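Local coordinates for mirolysin (Tannerella forsythia, PDB 6R7V), which is a pappalysin-family metzincin zinc metallopeptidase that probably cleaves proteins once activated, and is kept latent as a zymogen by a cysteine switch, at residues A[60-65]-A[154-159]; A[66-71]-A[103-108]. The protein carries 1 engineered substitution. All blocks are in the same frame, centred on the assembly; numbering follows the deposited sequence.

How the interactions relate
Helix 64-77 and the loop leading into it join the two contacts. Interaction 1 sets that loop against strand 152-157; interaction 2 sets the first turns of the helix against strand 101-105. Both strands run parallel to strand 45-55 in the same mixed sheet, and interaction 2 is nested within the chain loop that interaction 1 closes. Their centres lie about 12 Å apart, bridged by Ile-62 CD1 packing against Ile-67 CG1 at 3.9 Å. Neither contact includes a metal ligand, but Phe-103 of interaction 2 touches Val-209 on helix 203-212, which also carries the zinc ligands His-207 and His-211.

Interaction 1 of 2, residues A[60-65]-A[154-159]; sequences QNISDA and IWVCNL
Gln-60 reaches across to Asn-158, while Ile-62 meets Val-156 two residues earlier, on strand 152-157. From CB, which points at the strand, the Gln-60 chain runs out extended through CG (chi2 165°), a length that lets its amide span the gap between loop and strand. Its CD comes within 3.9 Å of Asn-158 CB. Beyond it the amide divides its work. NE2 rests against the same methylene, 3.5 Å from Asn-158 CB, and the two amide planes are inclined by 32° without bonding to each other. OE1 receives the backbone N-H of Asn-56. A water accepts from Asn-158 N at 2.8 Å and can donate to Gln-60 OE1 at 3.1 Å, though other acceptors compete for its protons. Asparagine suits its place because its short amide can both donate from ND2 to Glu-126 O and accept at OD1 from Gly-160 N, leaving the CB methylene for Gln-60.

The apolar half is simpler. Ile-62 has CG1 between its backbone N and carbonyl carbon (chi1 63°), and from there CD1 extends to meet Val-156 CG1 at 3.9 Å, the two side chains crossing at about a right angle. Branched aliphatics suit this buried spot, since they offer methyls and no polar atom. Glutamine suits this place in the loop, opposite the end of strand 152-157, where its carbonyl can accept a main-chain N-H and probably a water proton as well. Loop and strand are therefore joined by methyl packing at one point and by a probable water bridge at the other, with no direct hydrogen bond between them.

Interaction 2 of 2, residues A[66-71]-A[103-108]; sequences QIISQI and FKLARR
Ile-71 and Leu-105 are brought together by similar first torsions. In Ile-71, CG1 stands anti to the carbonyl carbon (chi1 -57°), which sends CG2 the other way, opposite the backbone N; a second turn (chi2 -56°) folds CD1 round instead of extending it. Leu-105 also holds its CG anti to its carbonyl carbon (chi1 -70°), and both CB atoms face the partner segment. The two branched chains then meet obliquely. Ile-71 CG1 sits 4.0 Å from Leu-105 CG, and the folded CD1 lies 4.1 Å from Leu-105 CD2, so the CG1-CD1 arm of the isoleucine lies against CG and CD2 of the leucine.

The other branch of Ile-71 serves the strand further back: CG2 rests 3.7 Å from Phe-103 O and 4.3 Å from Phe-103 CB. The phenylalanine ring itself leads away from the helix, into contact with Val-209 of helix 203-212. At the more exposed margin, Ile-68 CG1 approaches Leu-105 CD1 at 4.4 Å, one turn earlier in the helix. Isoleucine, with two unlike branches on CB, is well suited to bridging two strand residues at once, and leucine's two methyls let it meet Ile-71 with CD2 and Ile-68 with CD1.

On another side of the helix, Ser-69 OG donates to Gln-66 O at 2.7 Å, sharing that acceptor with Gln-70 N. Helix 64-77 and strand 101-105 run nearly antiparallel, and the axes of segments 66-71 and 103-105 approach to 9.4 Å. With strand 45-55 preceding the helix and pairing in parallel with 101-105, this forms a beta-alpha-beta crossover, consistent with the backing helix packed on the sheet of a metzincin catalytic domain.

Interaction 1 of 2, residues A[60-65]-A[154-159]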
loop_
_atom_site.group_PDB
_atom_site.type_symbol
_atom_site.label_atom_id
_atom_site.label_comp_id
_atom_site.label_asym_id
_atom_site.label_seq_id
_atom_site.Cartn_x
_atom_site.Cartn_y
_atom_site.Cartn_z
ATOM N N GLN A 60 -17.305 -7.027 11.787
ATOM C CA GLN A 60 -16.688 -6.013 10.941
ATOM C C GLN A 60 -16.305 -4.746 11.713
ATOM O O GLN A 60 -15.485 -3.937 11.250
ATOM C CB GLN A 60 -17.635 -5.659 9.795
ATOM C CG GLN A 60 -17.750 -6.795 8.800
ATOM C CD GLN A 60 -18.907 -6.660 7.862
ATOM O OE1 GLN A 60 -19.456 -5.572 7.666
ATOM N NE2 GLN A 60 -19.281 -7.755 7.211
ATOM N N ASN A 61 -16.872 -4.582 12.903
ATOM C CA ASN A 61 -16.590 -3.422 13.749
ATOM C C ASN A 61 -15.369 -3.724 14.602
ATOM O O ASN A 61 -15.469 -3.944 15.801
ATOM C CB ASN A 61 -17.820 -3.148 14.604
ATOM C CG ASN A 61 -17.857 -1.792 15.223
ATOM O OD1 ASN A 61 -17.034 -0.912 14.943
ATOM N ND2 ASN A 61 -18.842 -1.599 16.106
ATOM N N ILE A 62 -14.194 -3.729 13.972
ATOM C CA ILE A 62 -12.948 -4.148 14.615
ATOM C C ILE A 62 -12.480 -3.164 15.694
ATOM O O ILE A 62 -12.752 -1.975 15.620
ATOM C CB ILE A 62 -11.837 -4.436 13.571
ATOM C CG1 ILE A 62 -11.469 -3.159 12.779
ATOM C CG2 ILE A 62 -12.296 -5.580 12.638
ATOM C CD1 ILE A 62 -10.096 -3.284 12.048
ATOM N N SER A 63 -11.730 -3.678 16.670
ATOM C CA SER A 63 -11.316 -2.931 17.853
ATOM C C SER A 63 -10.295 -1.826 17.570
ATOM O O SER A 63 -9.535 -1.871 16.587
ATOM C CB SER A 63 -10.760 -3.878 18.913
ATOM O OG SER A 63 -9.461 -4.350 18.572
ATOM N N ASP A 64 -10.269 -0.821 18.454
ATOM C CA ASP A 64 -9.287 0.249 18.359
ATOM C C ASP A 64 -7.871 -0.360 18.457
ATOM O O ASP A 64 -6.976 0.041 17.700
ATOM C CB ASP A 64 -9.482 1.267 19.498
ATOM C CG ASP A 64 -10.629 2.252 19.367
ATOM O OD1 ASP A 64 -10.777 3.099 20.270
ATOM O OD2 ASP A 64 -11.373 2.182 18.353
ATOM N N ALA A 65 -7.678 -1.360 19.376
ATOM C CA ALA A 65 -6.387 -2.047 19.557
ATOM C C ALA A 65 -5.979 -2.729 18.256
ATOM O O ALA A 65 -4.800 -2.691 17.916
ATOM C CB ALA A 65 -6.453 -3.066 20.697
ATOM N N ILE A 154 -7.607 5.149 5.042
ATOM C CA ILE A 154 -7.607 3.702 4.997
ATOM C C ILE A 154 -8.992 3.225 5.355
ATOM O O ILE A 154 -9.412 3.422 6.514
ATOM C CB ILE A 154 -6.580 3.070 5.947
ATOM C CG1 ILE A 154 -5.142 3.588 5.695
ATOM C CG2 ILE A 154 -6.672 1.544 5.810
ATOM C CD1 ILE A 154 -4.078 2.967 6.694
ATOM N N TRP A 155 -9.730 2.656 4.388
ATOM C CA TRP A 155 -11.071 2.147 4.667
ATOM C C TRP A 155 -10.954 0.687 5.015
ATOM O O TRP A 155 -10.168 -0.029 4.368
ATOM C CB TRP A 155 -11.978 2.330 3.444
ATOM C CG TRP A 155 -12.392 3.733 3.183
ATOM C CD1 TRP A 155 -13.574 4.310 3.553
ATOM C CD2 TRP A 155 -11.727 4.684 2.333
ATOM N NE1 TRP A 155 -13.652 5.597 3.057
ATOM C CE2 TRP A 155 -12.509 5.862 2.331
ATOM C CE3 TRP A 155 -10.507 4.682 1.621
ATOM C CZ2 TRP A 155 -12.157 6.989 1.575
ATOM C CZ3 TRP A 155 -10.141 5.815 0.910
ATOM C CH2 TRP A 155 -10.978 6.937 0.854
ATOM N N VAL A 156 -11.683 0.238 6.053
ATOM C CA VAL A 156 -11.698 -1.159 6.474
ATOM C C VAL A 156 -13.116 -1.661 6.357
ATOM O O VAL A 156 -14.023 -1.012 6.894
ATOM C CB VAL A 156 -11.170 -1.288 7.911
ATOM C CG1 VAL A 156 -11.193 -2.746 8.373
ATOM C CG2 VAL A 156 -9.758 -0.694 8.028
ATOM N N CYS A 157 -13.348 -2.709 5.555
ATOM C CA CYS A 157 -14.702 -3.149 5.287
ATOM C C CYS A 157 -14.715 -4.607 4.839
ATOM O O CYS A 157 -13.641 -5.212 4.654
ATOM C CB CYS A 157 -15.312 -2.260 4.204
ATOM S SG CYS A 157 -14.550 -2.473 2.575
ATOM N N ASN A 158 -15.914 -5.117 4.564
ATOM C CA ASN A 158 -16.040 -6.448 3.984
ATOM C C ASN A 158 -15.889 -6.365 2.459
ATOM O O ASN A 158 -16.772 -5.837 1.794
ATOM C CB ASN A 158 -17.375 -7.055 4.339
ATOM C CG ASN A 158 -17.539 -8.425 3.750
ATOM O OD1 ASN A 158 -16.555 -9.162 3.605
ATOM N ND2 ASN A 158 -18.780 -8.784 3.393
ATOM N N LEU A 159 -14.762 -6.881 1.912
ATOM C CA LEU A 159 -14.519 -6.938 0.471
ATOM C C LEU A 159 -14.892 -8.309 -0.104
ATOM O O LEU A 159 -14.715 -8.537 -1.296
ATOM C CB LEU A 159 -13.057 -6.610 0.161
ATOM C CG LEU A 159 -12.634 -5.176 0.448
ATOM C CD1 LEU A 159 -11.147 -5.009 0.204
ATOM C CD2 LEU A 159 -13.439 -4.182 -0.420
HETATM O O HOH W 1 -18.093 -3.675 5.582
#

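Interaction 2 of 2, residues A[66-71]-A[103-108]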
loop_
_atom_site.group_PDB
_atom_site.type_symbol
_atom_site.label_atom_id
_atom_site.label_comp_id
_atom_site.label_asym_id
_atom_site.label_seq_id
_atom_site.Cartn_x
_atom_site.Cartn_y
_atom_site.Cartn_z
ATOM N N GLN A 66 -6.935 -3.292 17.504
ATOM C CA GLN A 66 -6.654 -3.938 16.218
ATOM C C GLN A 66 -6.105 -2.899 15.219
ATOM O O GLN A 66 -5.117 -3.124 14.514
ATOM C CB GLN A 66 -7.905 -4.625 15.669
ATOM C CG GLN A 66 -7.622 -5.686 14.606
ATOM C CD GLN A 66 -6.812 -6.860 15.118
ATOM O OE1 GLN A 66 -6.931 -7.278 16.279
ATOM N NE2 GLN A 66 -6.009 -7.438 14.246
ATOM N N ILE A 67 -6.719 -1.712 15.200
ATOM C CA ILE A 67 -6.320 -0.635 14.301
ATOM C C ILE A 67 -4.937 -0.072 14.681
ATOM O O ILE A 67 -4.065 0.131 13.815
ATOM C CB ILE A 67 -7.378 0.457 14.301
ATOM C CG1 ILE A 67 -8.668 -0.081 13.659
ATOM C CG2 ILE A 67 -6.845 1.715 13.605
ATOM C CD1 ILE A 67 -9.863 0.809 13.942
ATOM N N ILE A 68 -4.723 0.141 16.000
ATOM C CA ILE A 68 -3.424 0.638 16.464
ATOM C C ILE A 68 -2.318 -0.377 16.106
ATOM O O ILE A 68 -1.218 0.029 15.709
ATOM C CB ILE A 68 -3.546 0.870 17.987
ATOM C CG1 ILE A 68 -4.445 2.108 18.244
ATOM C CG2 ILE A 68 -2.157 0.988 18.702
ATOM C CD1 ILE A 68 -4.922 2.234 19.680
ATOM N N SER A 69 -2.619 -1.681 16.200
ATOM C CA SER A 69 -1.615 -2.673 15.826
ATOM C C SER A 69 -1.276 -2.549 14.337
ATOM O O SER A 69 -0.116 -2.751 13.985
ATOM C CB SER A 69 -2.057 -4.091 16.156
ATOM O OG SER A 69 -2.979 -4.645 15.237
ATOM N N GLN A 70 -2.233 -2.161 13.473
ATOM C CA GLN A 70 -1.894 -1.982 12.065
ATOM C C GLN A 70 -0.957 -0.796 11.855
ATOM O O GLN A 70 -0.029 -0.866 11.024
ATOM C CB GLN A 70 -3.162 -1.797 11.218
ATOM C CG GLN A 70 -2.854 -1.640 9.720
ATOM C CD GLN A 70 -2.207 -2.890 9.158
ATOM O OE1 GLN A 70 -2.884 -3.894 8.960
ATOM N NE2 GLN A 70 -0.920 -2.873 8.858
ATOM N N ILE A 71 -1.182 0.295 12.599
ATOM C CA ILE A 71 -0.317 1.462 12.484
ATOM C C ILE A 71 1.089 1.089 12.954
ATOM O O ILE A 71 2.087 1.502 12.331
ATOM C CB ILE A 71 -0.900 2.644 13.273
ATOM C CG1 ILE A 71 -2.324 2.947 12.777
ATOM C CG2 ILE A 71 0.001 3.895 13.102
ATOM C CD1 ILE A 71 -2.480 3.242 11.233
ATOM N N PHE A 103 3.915 6.848 10.239
ATOM C CA PHE A 103 2.462 6.925 10.147
ATOM C C PHE A 103 1.921 7.239 11.504
ATOM O O PHE A 103 2.371 6.662 12.495
ATOM C CB PHE A 103 1.875 5.595 9.655
ATOM C CG PHE A 103 2.341 5.193 8.280
ATOM C CD1 PHE A 103 3.568 4.554 8.101
ATOM C CD2 PHE A 103 1.575 5.485 7.154
ATOM C CE1 PHE A 103 4.004 4.188 6.826
ATOM C CE2 PHE A 103 2.033 5.154 5.873
ATOM C CZ PHE A 103 3.248 4.497 5.718
ATOM N N LYS A 104 0.989 8.196 11.579
ATOM C CA LYS A 104 0.365 8.504 12.865
ATOM C C LYS A 104 -1.095 8.736 12.650
ATOM O O LYS A 104 -1.478 9.456 11.722
ATOM C CB LYS A 104 0.973 9.748 13.544
ATOM C CG LYS A 104 2.404 9.619 14.024
ATOM C CD LYS A 104 2.856 10.923 14.712
ATOM C CE LYS A 104 4.353 10.954 14.809
ATOM N NZ LYS A 104 4.840 12.138 15.556
ATOM N N LEU A 105 -1.930 8.219 13.564
ATOM C CA LEU A 105 -3.341 8.511 13.450
ATOM C C LEU A 105 -3.582 10.003 13.672
ATOM O O LEU A 105 -2.995 10.609 14.578
ATOM C CB LEU A 105 -4.126 7.715 14.490
ATOM C CG LEU A 105 -4.202 6.195 14.243
ATOM C CD1 LEU A 105 -4.850 5.492 15.460
ATOM C CD2 LEU A 105 -5.070 5.890 13.000
ATOM N N ALA A 106 -4.440 10.590 12.844
ATOM C CA ALA A 106 -4.790 11.998 12.958
ATOM C C ALA A 106 -5.389 12.320 14.313
ATOM O O ALA A 106 -6.083 11.502 14.904
ATOM C CB ALA A 106 -5.800 12.356 11.872
ATOM N N ARG A 107 -5.131 13.539 14.797
ATOM C CA ARG A 107 -5.673 14.025 16.052
ATOM C C ARG A 107 -6.557 15.242 15.821
ATOM O O ARG A 107 -7.232 15.710 16.738
ATOM C CB ARG A 107 -4.570 14.323 17.080
ATOM C CG ARG A 107 -3.770 13.074 17.467
ATOM C CD ARG A 107 -4.564 11.997 18.204
ATOM N NE ARG A 107 -5.348 12.513 19.334
ATOM C CZ ARG A 107 -4.883 12.697 20.567
ATOM N NH1 ARG A 107 -3.621 12.406 20.859
ATOM N NH2 ARG A 107 -5.678 13.173 21.517
ATOM N N ARG A 108 -6.566 15.738 14.579
ATOM C CA ARG A 108 -7.426 16.875 14.186
ATOM C C ARG A 108 -8.144 16.500 12.911
ATOM O O ARG A 108 -7.483 16.040 11.969
ATOM C CB ARG A 108 -6.595 18.150 13.978
ATOM C CG ARG A 108 -5.962 18.637 15.268
ATOM C CD ARG A 108 -4.957 19.701 15.010
ATOM N NE ARG A 108 -4.087 19.893 16.168
ATOM C CZ ARG A 108 -3.263 20.923 16.310
ATOM N NH1 ARG A 108 -3.171 21.844 15.359
ATOM N NH2 ARG A 108 -2.516 21.035 17.399
#